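Local coordinates for dual specificity protein phosphatase 8 (Homo sapiens, PDB 4JMK) that probably removes phosphate from phosphotyrosine, phosphoserine and phosphothreonine residues of proteins and is thought to damp mitogen-activated protein kinase signalling in this way, at residues M51-N56 with E61-W66; R5-L10 with Y115-D120; G13-V18 with S38-D43; A99-M104 with L136-S141. The protein carries 1 engineered substitution. All coordinates share one frame; numbering follows the deposited sequence.

Contact 1: M51-N56 with E61-W66; sequences MRVPIN and EKLLPW
Met-51 stretches toward Trp-66 with a fully extended side chain, and its CE ends 4.4 Å from CE3 of the indole. Val-53 comes closer. Its CG1 lies over the five-membered ring of Trp-66 as a CH-pi contact, 3.6 Å from CG. Pro-54 puts CD over the same face, 3.6 Å from CZ2, so the two residues share one side of the indole. Pro-54 also centres an inverse gamma turn, which bends the chain before Ile-55. The CD1 of Ile-55 meets CD1 of Leu-63 at 3.6 Å, while its CB rests on CG of Glu-61 at 3.5 Å. With Asn-56 the chemistry turns polar: its backbone N donates to OE1 of Glu-61 over 2.7 Å, almost straight at 176°, on the anti side of the carboxylate. Within 61-66, Lys-62 N donates to OE2 of Glu-61; both oxygens are thus engaged, which should restrain the carboxylate's rotation. A water also lies between OE1 and Pro-54 O. The intervening residues form the loop that carries the general acid in related dual-specificity phosphatases. Met-51 and Val-53 pack between strand 29-34 and helix 67-79, Leu-63 lies on helix 94-107, and Gln-134 of helix 129-148 bonds to the backbone of 61-66.

Contact 2: R5-L10 with Y115-D120; sequences RILPHL and YRFVKD
Phe-117 swings its ring out from helix 111-121 with CG anti to the backbone N (chi1 -175°), and Ile-6 answers by splitting its branches: at chi1 -58° CG2 turns to the ring while CG1 carries CD1 toward Val-118. The two side chains run past each other in opposite directions. CG2 of Ile-6 sits in the ring plane at its edge, 4.0 Å from CE2 of Phe-117, and Ile-6 O also lies at that edge, 3.8 Å from CE2. Leu-7 crosses Phe-117 at about a right angle, its CD2 3.9 Å from CZ. On the next residue of the helix, CG1 of Val-118 meets CD1 of Ile-6 at 4.2 Å. No hydrogen bond passes between the segments, which meet through van der Waals contacts, with one carbonyl oxygen at the ring edge, over a modest interface.

Hydrogen bonds instead set the shape of the partner chain. Ile-6 N and Leu-7 N both donate to Leu-10 O, at 2.7 and 3.0 Å, which makes a classic beta bulge. A type I turn from Leu-7 to Leu-10 closes the hairpin of strands 4-7 and 10-13. The chain turns a corner at Ile-6, consistent with both Ile-6 and Leu-7 reaching Phe-117.

Around this junction, Ile-103 of helix 94-107 touches Ile-6, Phe-117 and Val-118, Leu-12 of strand 10-13 touches Ile-6 and Val-118, and Arg-121 of helix 111-121 makes a cation-pi contact with Phe-117.

Contact 3: G13-V18 with S38-D43; sequences GSQKDV and SCPKPD. With SO4 (sulfate ion), chain D.
The backbones of 13-18 and 38-43 run side by side in the same sense, with the CA of Gln-15 6.6 Å from that of Cys-39 and the CA of Val-18 7.1 Å from that of Pro-42. The first is a short helix opened by a capping box: Asp-17 N donates to OG of Ser-14 at 3.1 Å, and Ser-14 N returns a bond to OD2 of Asp-17. The second is the loop that leaves strand 29-34 of the phosphatase sheet.

Two side chains of the helix span the gap. Gln-15 extends with CG anti to its backbone N (chi1 171°), which brings OE1 to 3.2 Å from SG of Cys-39 and 3.9 Å from CD of Pro-40. One turn on, CG2 of Val-18 meets CG of Pro-42 at 3.9 Å, the two side chains crossing nearly at right angles. Cys-39 stands close to Ser-88, an engineered residue at the predicted phosphocysteine position, so the contact flanks the catalytic pocket. At the loop's start a sulfate, probably from the crystallisation liquor, takes a bond from Ser-38 N to O4 over 3.1 Å; Asn-37 N and Arg-94 NH1 also bond to it. Probably at some energetic cost, Val-18 O is buried here with no polar partner in the model, and it lies 3.5 Å from CG of Pro-42.

Contact 4: A99-M104 with L136-S141; sequences AIAYIM and LEYERS
Tyr-138 turns its ring obliquely to Ala-101, whose CB lies 4.0 Å from CE2, presented neither squarely to the face nor to the edge. Against this small methyl the ring packs onto helix 94-107, while the phenol OH continues past it to a hydrogen bond with Asp-68 at the start of helix 67-79. One turn on along helix 94-107, Met-104 meets Glu-139, the residue after Tyr-138, at a slant. The methionine bends at its last torsion (chi3 68°), which turns CE inward against the base of the glutamate, 3.3 Å from CB. The glutamate's own bend at chi2 (42°) brings OE1 back to 3.2 Å from the same methyl; the fit is tight.

On helix 129-148, Arg-140 grips Glu-137 side-on, NE to OE1 at 2.9 Å and NH2 to OE2 at 3.1 Å, in a salt bridge one turn long. Ser-141 OG donates to Tyr-138 O. Both bonds stay within their own helix. Far from the annotated active site, the contact joins two helices of the phosphatase domain. No hydrogen bond crosses it, which implies that the methyls of Ala-101 and Met-104 do the joining, against the Tyr-138 ring and against Glu-139, whose OE1 meets a methyl and not a donor across this contact.

Overall arrangement
Contacts 3 and 4 are largely buried, whereas contacts 1 and 2 are only partly so. Contacts 2 and 4 meet on helix 94-107: Ile-103 packs on Phe-117 and Val-118, and Tyr-102 OH bonds to His-9 NE2, so hairpin and helices are joined through that helix by apolar packing plus one hydrogen bond. Contacts 1 and 3 lie toward the catalytic side and are joined by Arg-52 NH2, which donates to Cys-39 O. A carboxylate bond crosses contact 1, while the capping box and sulfate accompany contact 3 within or beside its segments. Leu-64 on Tyr-138 links contact 1 to contact 4. Contacts 3 and 4 have the most distant centres, about 24 Å apart, on opposite sides of the chain's centre.

Contact 1: M51-N56 with E61-W66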
# COMPACT_ATOMS: atom_id res chain seq x y z
N MET A 51 -1.89 7.49 -8.38
CA MET A 51 -0.43 7.38 -8.34
C MET A 51 -0.00 5.98 -8.74
O MET A 51 -0.56 5.00 -8.24
CB MET A 51 0.11 7.69 -6.94
CG MET A 51 1.61 7.42 -6.80
SD MET A 51 2.21 7.71 -5.13
CE MET A 51 3.87 7.02 -5.24
N ARG A 52 0.98 5.88 -9.63
CA ARG A 52 1.53 4.58 -10.01
C ARG A 52 2.87 4.35 -9.31
O ARG A 52 3.70 5.25 -9.24
CB ARG A 52 1.73 4.49 -11.53
CG ARG A 52 2.27 3.12 -12.00
CD ARG A 52 2.31 2.96 -13.54
NE ARG A 52 0.99 3.11 -14.16
CZ ARG A 52 0.09 2.14 -14.28
NH1 ARG A 52 0.35 0.91 -13.81
NH2 ARG A 52 -1.07 2.38 -14.87
N VAL A 53 3.06 3.14 -8.77
CA VAL A 53 4.38 2.65 -8.35
C VAL A 53 4.76 1.58 -9.36
O VAL A 53 4.28 0.44 -9.28
CB VAL A 53 4.36 2.06 -6.94
CG1 VAL A 53 5.75 1.51 -6.57
CG2 VAL A 53 3.93 3.10 -5.95
N PRO A 54 5.60 1.95 -10.34
CA PRO A 54 5.85 1.12 -11.52
C PRO A 54 6.79 -0.05 -11.24
O PRO A 54 7.96 -0.01 -11.62
CB PRO A 54 6.48 2.11 -12.51
CG PRO A 54 7.21 3.08 -11.64
CD PRO A 54 6.38 3.20 -10.37
N ILE A 55 6.28 -1.09 -10.59
CA ILE A 55 7.12 -2.23 -10.23
C ILE A 55 6.50 -3.58 -10.64
O ILE A 55 5.28 -3.75 -10.62
CB ILE A 55 7.42 -2.26 -8.72
CG1 ILE A 55 6.11 -2.35 -7.91
CG2 ILE A 55 8.22 -1.03 -8.31
CD1 ILE A 55 6.31 -2.46 -6.41
N ASN A 56 7.37 -4.52 -10.98
CA ASN A 56 6.99 -5.89 -11.30
C ASN A 56 7.03 -6.77 -10.04
O ASN A 56 7.74 -6.44 -9.09
CB ASN A 56 7.96 -6.43 -12.36
CG ASN A 56 7.51 -7.75 -12.97
OD1 ASN A 56 8.19 -8.77 -12.83
ND2 ASN A 56 6.38 -7.73 -13.65
N GLU A 61 13.00 -6.95 -8.02
CA GLU A 61 12.40 -5.63 -8.13
C GLU A 61 12.59 -4.86 -6.83
O GLU A 61 12.68 -5.43 -5.73
CB GLU A 61 10.92 -5.72 -8.49
CG GLU A 61 10.23 -4.38 -8.68
CD GLU A 61 10.65 -3.67 -9.96
OE1 GLU A 61 9.98 -3.88 -10.99
OE2 GLU A 61 11.64 -2.91 -9.93
N LYS A 62 12.63 -3.55 -6.96
CA LYS A 62 13.01 -2.72 -5.85
C LYS A 62 11.87 -1.73 -5.48
O LYS A 62 11.45 -0.89 -6.30
CB LYS A 62 14.33 -2.05 -6.24
CG LYS A 62 15.23 -1.68 -5.09
CD LYS A 62 15.84 -0.31 -5.40
CE LYS A 62 14.80 0.59 -6.07
NZ LYS A 62 13.45 0.54 -5.41
N LEU A 63 11.35 -1.87 -4.27
CA LEU A 63 10.16 -1.14 -3.83
C LEU A 63 10.55 -0.04 -2.84
O LEU A 63 9.81 0.92 -2.63
CB LEU A 63 9.20 -2.14 -3.16
CG LEU A 63 7.93 -1.69 -2.43
CD1 LEU A 63 7.08 -0.78 -3.30
CD2 LEU A 63 7.12 -2.90 -1.98
N LEU A 64 11.72 -0.18 -2.22
CA LEU A 64 12.15 0.68 -1.10
C LEU A 64 11.98 2.22 -1.19
O LEU A 64 11.37 2.83 -0.29
CB LEU A 64 13.58 0.34 -0.66
CG LEU A 64 13.75 -0.35 0.69
CD1 LEU A 64 15.22 -0.68 0.91
CD2 LEU A 64 13.22 0.53 1.80
N PRO A 65 12.50 2.86 -2.27
CA PRO A 65 12.43 4.30 -2.48
C PRO A 65 11.09 4.76 -2.94
O PRO A 65 10.96 5.95 -3.20
CB PRO A 65 13.40 4.54 -3.63
CG PRO A 65 13.28 3.32 -4.40
CD PRO A 65 13.28 2.26 -3.35
N TRP A 66 10.12 3.87 -3.10
CA TRP A 66 8.75 4.29 -3.43
C TRP A 66 7.89 4.34 -2.19
O TRP A 66 6.78 4.85 -2.24
CB TRP A 66 8.12 3.31 -4.42
CG TRP A 66 8.69 3.40 -5.80
CD1 TRP A 66 9.53 2.50 -6.40
CD2 TRP A 66 8.46 4.44 -6.75
NE1 TRP A 66 9.84 2.93 -7.68
CE2 TRP A 66 9.19 4.12 -7.91
CE3 TRP A 66 7.71 5.62 -6.74
CZ2 TRP A 66 9.19 4.93 -9.05
CZ3 TRP A 66 7.70 6.43 -7.86
CH2 TRP A 66 8.44 6.08 -9.00
O HOH W 1 9.46 -2.09 -13.19

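Contact 2: R5-L10 with Y115-D120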
# COMPACT_ATOMS: atom_id res chain seq x y z
N ARG A 5 -10.97 -3.83 3.51
CA ARG A 5 -10.76 -2.58 4.22
C ARG A 5 -9.67 -2.80 5.29
O ARG A 5 -9.84 -3.61 6.20
CB ARG A 5 -12.06 -2.13 4.88
CG ARG A 5 -12.03 -0.72 5.44
CD ARG A 5 -13.29 -0.43 6.26
NE ARG A 5 -13.17 -0.90 7.65
CZ ARG A 5 -13.74 -2.01 8.13
NH1 ARG A 5 -14.48 -2.78 7.35
NH2 ARG A 5 -13.56 -2.34 9.41
N ILE A 6 -8.56 -2.08 5.18
CA ILE A 6 -7.47 -2.23 6.16
C ILE A 6 -7.61 -1.22 7.31
O ILE A 6 -7.54 -1.59 8.49
CB ILE A 6 -6.07 -2.10 5.49
CG1 ILE A 6 -5.92 -3.13 4.37
CG2 ILE A 6 -4.96 -2.26 6.52
CD1 ILE A 6 -6.01 -4.59 4.85
N LEU A 7 -7.78 0.05 6.94
CA LEU A 7 -8.09 1.13 7.89
C LEU A 7 -9.27 1.88 7.29
O LEU A 7 -9.60 1.65 6.13
CB LEU A 7 -6.88 2.07 8.01
CG LEU A 7 -5.55 1.43 8.43
CD1 LEU A 7 -4.46 2.50 8.44
CD2 LEU A 7 -5.66 0.79 9.81
N PRO A 8 -9.93 2.77 8.07
CA PRO A 8 -11.11 3.43 7.48
C PRO A 8 -10.80 4.16 6.17
O PRO A 8 -11.69 4.26 5.32
CB PRO A 8 -11.54 4.42 8.58
CG PRO A 8 -11.12 3.78 9.84
CD PRO A 8 -9.80 3.07 9.51
N HIS A 9 -9.58 4.65 5.99
CA HIS A 9 -9.24 5.36 4.76
C HIS A 9 -8.43 4.49 3.81
O HIS A 9 -8.05 4.94 2.73
CB HIS A 9 -8.49 6.65 5.06
CG HIS A 9 -7.20 6.45 5.81
ND1 HIS A 9 -7.17 5.96 7.10
CD2 HIS A 9 -5.92 6.70 5.46
CE1 HIS A 9 -5.91 5.90 7.51
NE2 HIS A 9 -5.13 6.35 6.54
N LEU A 10 -8.14 3.25 4.19
CA LEU A 10 -7.19 2.46 3.38
C LEU A 10 -7.71 1.06 3.04
O LEU A 10 -7.94 0.22 3.95
CB LEU A 10 -5.84 2.36 4.12
CG LEU A 10 -4.77 1.48 3.46
CD1 LEU A 10 -4.33 2.10 2.14
CD2 LEU A 10 -3.59 1.33 4.40
N TYR A 115 2.88 -6.75 9.45
CA TYR A 115 2.61 -7.87 8.54
C TYR A 115 1.41 -8.66 9.06
O TYR A 115 0.48 -8.97 8.31
CB TYR A 115 3.87 -8.75 8.45
CG TYR A 115 3.83 -9.96 7.53
CD1 TYR A 115 2.83 -10.14 6.58
CD2 TYR A 115 4.83 -10.94 7.62
CE1 TYR A 115 2.83 -11.26 5.74
CE2 TYR A 115 4.82 -12.06 6.80
CZ TYR A 115 3.83 -12.21 5.86
OH TYR A 115 3.83 -13.32 5.05
N ARG A 116 1.43 -8.98 10.35
CA ARG A 116 0.33 -9.74 10.94
C ARG A 116 -0.99 -8.94 10.90
O ARG A 116 -2.06 -9.52 10.68
CB ARG A 116 0.69 -10.12 12.39
CG ARG A 116 -0.26 -11.11 13.06
CD ARG A 116 0.19 -11.37 14.49
NE ARG A 116 0.32 -10.12 15.23
CZ ARG A 116 0.88 -9.99 16.43
NH1 ARG A 116 1.38 -11.06 17.05
NH2 ARG A 116 0.95 -8.80 17.01
N PHE A 117 -0.92 -7.63 11.10
CA PHE A 117 -2.12 -6.77 11.05
C PHE A 117 -2.81 -6.87 9.69
O PHE A 117 -4.04 -7.03 9.60
CB PHE A 117 -1.75 -5.32 11.37
CG PHE A 117 -2.94 -4.38 11.46
CD1 PHE A 117 -3.42 -3.98 12.71
CD2 PHE A 117 -3.54 -3.88 10.33
CE1 PHE A 117 -4.50 -3.10 12.80
CE2 PHE A 117 -4.62 -3.00 10.40
CZ PHE A 117 -5.11 -2.62 11.63
N VAL A 118 -2.02 -6.77 8.62
CA VAL A 118 -2.60 -6.82 7.28
C VAL A 118 -3.02 -8.24 6.95
O VAL A 118 -4.10 -8.47 6.37
CB VAL A 118 -1.63 -6.29 6.24
CG1 VAL A 118 -2.25 -6.39 4.83
CG2 VAL A 118 -1.28 -4.84 6.58
N LYS A 119 -2.18 -9.20 7.34
CA LYS A 119 -2.44 -10.61 7.07
C LYS A 119 -3.74 -11.10 7.74
O LYS A 119 -4.50 -11.87 7.15
CB LYS A 119 -1.24 -11.44 7.54
CG LYS A 119 -1.41 -12.94 7.43
CD LYS A 119 -1.15 -13.42 6.02
CE LYS A 119 -1.05 -14.95 5.96
NZ LYS A 119 -1.06 -15.38 4.55
N ASP A 120 -3.99 -10.64 8.96
CA ASP A 120 -5.23 -10.97 9.66
C ASP A 120 -6.48 -10.52 8.90
O ASP A 120 -7.51 -11.18 8.95
CB ASP A 120 -5.26 -10.35 11.06
CG ASP A 120 -4.35 -11.06 12.03
OD1 ASP A 120 -4.03 -10.44 13.08
OD2 ASP A 120 -3.93 -12.21 11.76

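Contact 3: G13-V18 with S38-D43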
# COMPACT_ATOMS: atom_id res chain seq x y z
N GLY A 13 -6.62 -4.27 -2.52
CA GLY A 13 -7.38 -5.08 -3.45
C GLY A 13 -6.64 -5.46 -4.71
O GLY A 13 -5.42 -5.28 -4.80
N SER A 14 -7.39 -6.01 -5.68
CA SER A 14 -6.83 -6.55 -6.92
C SER A 14 -7.16 -5.67 -8.11
O SER A 14 -7.96 -4.73 -7.99
CB SER A 14 -7.42 -7.93 -7.19
OG SER A 14 -8.82 -7.83 -7.45
N GLN A 15 -6.57 -5.98 -9.26
CA GLN A 15 -6.95 -5.30 -10.50
C GLN A 15 -8.45 -5.45 -10.76
O GLN A 15 -9.11 -4.48 -11.13
CB GLN A 15 -6.14 -5.85 -11.69
CG GLN A 15 -6.65 -5.32 -13.03
CD GLN A 15 -5.78 -5.74 -14.20
OE1 GLN A 15 -4.58 -5.47 -14.21
NE2 GLN A 15 -6.37 -6.41 -15.17
N LYS A 16 -8.98 -6.65 -10.57
CA LYS A 16 -10.42 -6.86 -10.76
C LYS A 16 -11.27 -5.99 -9.85
O LYS A 16 -12.31 -5.51 -10.27
CB LYS A 16 -10.81 -8.34 -10.61
CG LYS A 16 -10.23 -9.24 -11.69
CD LYS A 16 -10.95 -10.59 -11.75
CE LYS A 16 -10.13 -11.63 -12.53
NZ LYS A 16 -10.88 -12.90 -12.76
N ASP A 17 -10.85 -5.81 -8.59
CA ASP A 17 -11.53 -4.88 -7.68
C ASP A 17 -11.55 -3.44 -8.22
O ASP A 17 -12.62 -2.83 -8.32
CB ASP A 17 -10.86 -4.87 -6.30
CG ASP A 17 -11.03 -6.17 -5.55
OD1 ASP A 17 -12.05 -6.86 -5.78
OD2 ASP A 17 -10.15 -6.50 -4.72
N VAL A 18 -10.38 -2.91 -8.55
CA VAL A 18 -10.25 -1.48 -8.85
C VAL A 18 -10.95 -1.11 -10.17
O VAL A 18 -11.32 0.04 -10.38
CB VAL A 18 -8.77 -1.04 -8.87
CG1 VAL A 18 -8.09 -1.46 -10.18
CG2 VAL A 18 -8.65 0.47 -8.69
N SER A 38 1.67 -2.90 -15.44
CA SER A 38 0.74 -3.35 -16.47
C SER A 38 -0.72 -3.03 -16.19
O SER A 38 -1.51 -2.92 -17.13
CB SER A 38 0.90 -4.86 -16.71
OG SER A 38 0.74 -5.57 -15.49
N CYS A 39 -1.10 -2.89 -14.92
CA CYS A 39 -2.49 -2.62 -14.59
C CYS A 39 -2.84 -1.19 -15.00
O CYS A 39 -2.10 -0.25 -14.71
CB CYS A 39 -2.77 -2.81 -13.10
SG CYS A 39 -2.20 -4.40 -12.39
N PRO A 40 -3.99 -1.02 -15.67
CA PRO A 40 -4.41 0.30 -16.14
C PRO A 40 -5.06 1.13 -15.03
O PRO A 40 -5.62 0.56 -14.08
CB PRO A 40 -5.47 -0.04 -17.20
CG PRO A 40 -6.08 -1.33 -16.70
CD PRO A 40 -4.94 -2.09 -16.05
N LYS A 41 -4.97 2.45 -15.13
CA LYS A 41 -5.81 3.33 -14.31
C LYS A 41 -7.24 3.15 -14.79
O LYS A 41 -7.47 3.03 -16.00
CB LYS A 41 -5.41 4.81 -14.50
CG LYS A 41 -6.34 5.79 -13.76
CD LYS A 41 -5.87 7.26 -13.82
CE LYS A 41 -6.27 7.94 -15.12
NZ LYS A 41 -7.75 7.92 -15.30
N PRO A 42 -8.20 3.11 -13.86
CA PRO A 42 -9.60 3.02 -14.29
C PRO A 42 -10.00 4.35 -14.90
O PRO A 42 -9.53 5.40 -14.43
CB PRO A 42 -10.37 2.82 -12.97
CG PRO A 42 -9.33 2.46 -11.94
CD PRO A 42 -8.08 3.14 -12.39
N ASP A 43 -10.82 4.32 -15.94
CA ASP A 43 -11.20 5.54 -16.65
C ASP A 43 -11.93 6.52 -15.74
O ASP A 43 -11.87 7.74 -15.95
CB ASP A 43 -12.09 5.20 -17.84
CG ASP A 43 -11.30 4.70 -19.02
OD1 ASP A 43 -11.77 4.86 -20.17
OD2 ASP A 43 -10.20 4.15 -18.80
S SO4 D . 4.06 -5.87 -14.42
O1 SO4 D . 3.78 -5.76 -15.85
O2 SO4 D . 5.44 -5.45 -14.20
O3 SO4 D . 3.90 -7.27 -14.02
O4 SO4 D . 3.15 -5.02 -13.66

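Contact 4: A99-M104 with L136-S141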
# COMPACT_ATOMS: atom_id res chain seq x y z
N ALA A 99 0.86 -1.51 1.90
CA ALA A 99 -0.06 -1.39 3.04
C ALA A 99 0.64 -1.68 4.36
O ALA A 99 0.42 -0.99 5.36
CB ALA A 99 -1.25 -2.32 2.86
N ILE A 100 1.48 -2.72 4.36
CA ILE A 100 2.22 -3.09 5.58
C ILE A 100 3.16 -1.96 5.98
O ILE A 100 3.19 -1.58 7.15
CB ILE A 100 3.00 -4.42 5.42
CG1 ILE A 100 2.01 -5.57 5.22
CG2 ILE A 100 3.86 -4.70 6.66
CD1 ILE A 100 2.61 -6.84 4.63
N ALA A 101 3.91 -1.42 5.03
CA ALA A 101 4.80 -0.30 5.34
C ALA A 101 4.04 0.91 5.89
O ALA A 101 4.52 1.61 6.78
CB ALA A 101 5.61 0.09 4.10
N TYR A 102 2.85 1.17 5.35
CA TYR A 102 2.07 2.31 5.82
C TYR A 102 1.72 2.17 7.30
O TYR A 102 1.79 3.13 8.07
CB TYR A 102 0.79 2.48 4.99
CG TYR A 102 -0.03 3.65 5.49
CD1 TYR A 102 0.26 4.95 5.09
CD2 TYR A 102 -1.08 3.46 6.37
CE1 TYR A 102 -0.48 6.03 5.57
CE2 TYR A 102 -1.83 4.53 6.85
CZ TYR A 102 -1.52 5.80 6.44
OH TYR A 102 -2.25 6.86 6.91
N ILE A 103 1.33 0.96 7.69
CA ILE A 103 0.97 0.71 9.08
C ILE A 103 2.19 0.81 9.97
O ILE A 103 2.13 1.37 11.07
CB ILE A 103 0.27 -0.64 9.22
CG1 ILE A 103 -1.10 -0.56 8.55
CG2 ILE A 103 0.08 -1.03 10.67
CD1 ILE A 103 -1.70 -1.88 8.32
N MET A 104 3.31 0.28 9.48
CA MET A 104 4.57 0.38 10.23
C MET A 104 4.93 1.82 10.57
O MET A 104 5.20 2.16 11.72
CB MET A 104 5.71 -0.19 9.39
CG MET A 104 5.78 -1.68 9.35
SD MET A 104 7.03 -2.23 8.16
CE MET A 104 8.48 -1.67 9.03
N LEU A 136 11.91 -5.03 6.17
CA LEU A 136 12.91 -5.03 7.25
C LEU A 136 13.87 -3.86 7.12
O LEU A 136 14.17 -3.19 8.12
CB LEU A 136 13.72 -6.33 7.28
CG LEU A 136 13.30 -7.46 8.21
CD1 LEU A 136 14.47 -8.39 8.55
CD2 LEU A 136 12.68 -6.91 9.46
N GLU A 137 14.37 -3.62 5.91
CA GLU A 137 15.35 -2.54 5.69
C GLU A 137 14.68 -1.18 5.88
O GLU A 137 15.31 -0.25 6.36
CB GLU A 137 15.97 -2.60 4.29
CG GLU A 137 17.35 -3.23 4.22
CD GLU A 137 18.31 -2.65 5.24
OE1 GLU A 137 18.54 -3.31 6.26
OE2 GLU A 137 18.84 -1.54 5.02
N TYR A 138 13.42 -1.09 5.49
CA TYR A 138 12.67 0.15 5.66
C TYR A 138 12.53 0.45 7.15
O TYR A 138 12.75 1.58 7.59
CB TYR A 138 11.30 0.04 4.97
CG TYR A 138 10.47 1.32 5.02
CD1 TYR A 138 10.95 2.50 4.46
CD2 TYR A 138 9.20 1.32 5.61
CE1 TYR A 138 10.19 3.67 4.50
CE2 TYR A 138 8.44 2.49 5.65
CZ TYR A 138 8.94 3.65 5.09
OH TYR A 138 8.19 4.81 5.12
N GLU A 139 12.19 -0.58 7.93
CA GLU A 139 12.05 -0.39 9.37
C GLU A 139 13.37 0.06 9.98
O GLU A 139 13.40 0.92 10.88
CB GLU A 139 11.62 -1.69 10.04
CG GLU A 139 11.43 -1.59 11.54
CD GLU A 139 10.72 -0.31 11.98
OE1 GLU A 139 9.73 0.11 11.33
OE2 GLU A 139 11.16 0.28 12.99
N ARG A 140 14.45 -0.53 9.50
CA ARG A 140 15.75 -0.22 10.07
C ARG A 140 16.05 1.25 9.86
O ARG A 140 16.56 1.93 10.75
CB ARG A 140 16.83 -1.10 9.44
CG ARG A 140 18.12 -1.10 10.25
CD ARG A 140 19.08 -2.12 9.71
NE ARG A 140 19.61 -1.72 8.41
CZ ARG A 140 20.64 -0.89 8.25
NH1 ARG A 140 21.25 -0.36 9.31
NH2 ARG A 140 21.06 -0.59 7.04
N SER A 141 15.69 1.76 8.68
CA SER A 141 15.94 3.15 8.32
C SER A 141 15.06 4.14 9.08
O SER A 141 15.50 5.25 9.41
CB SER A 141 15.80 3.34 6.80
OG SER A 141 14.47 3.66 6.42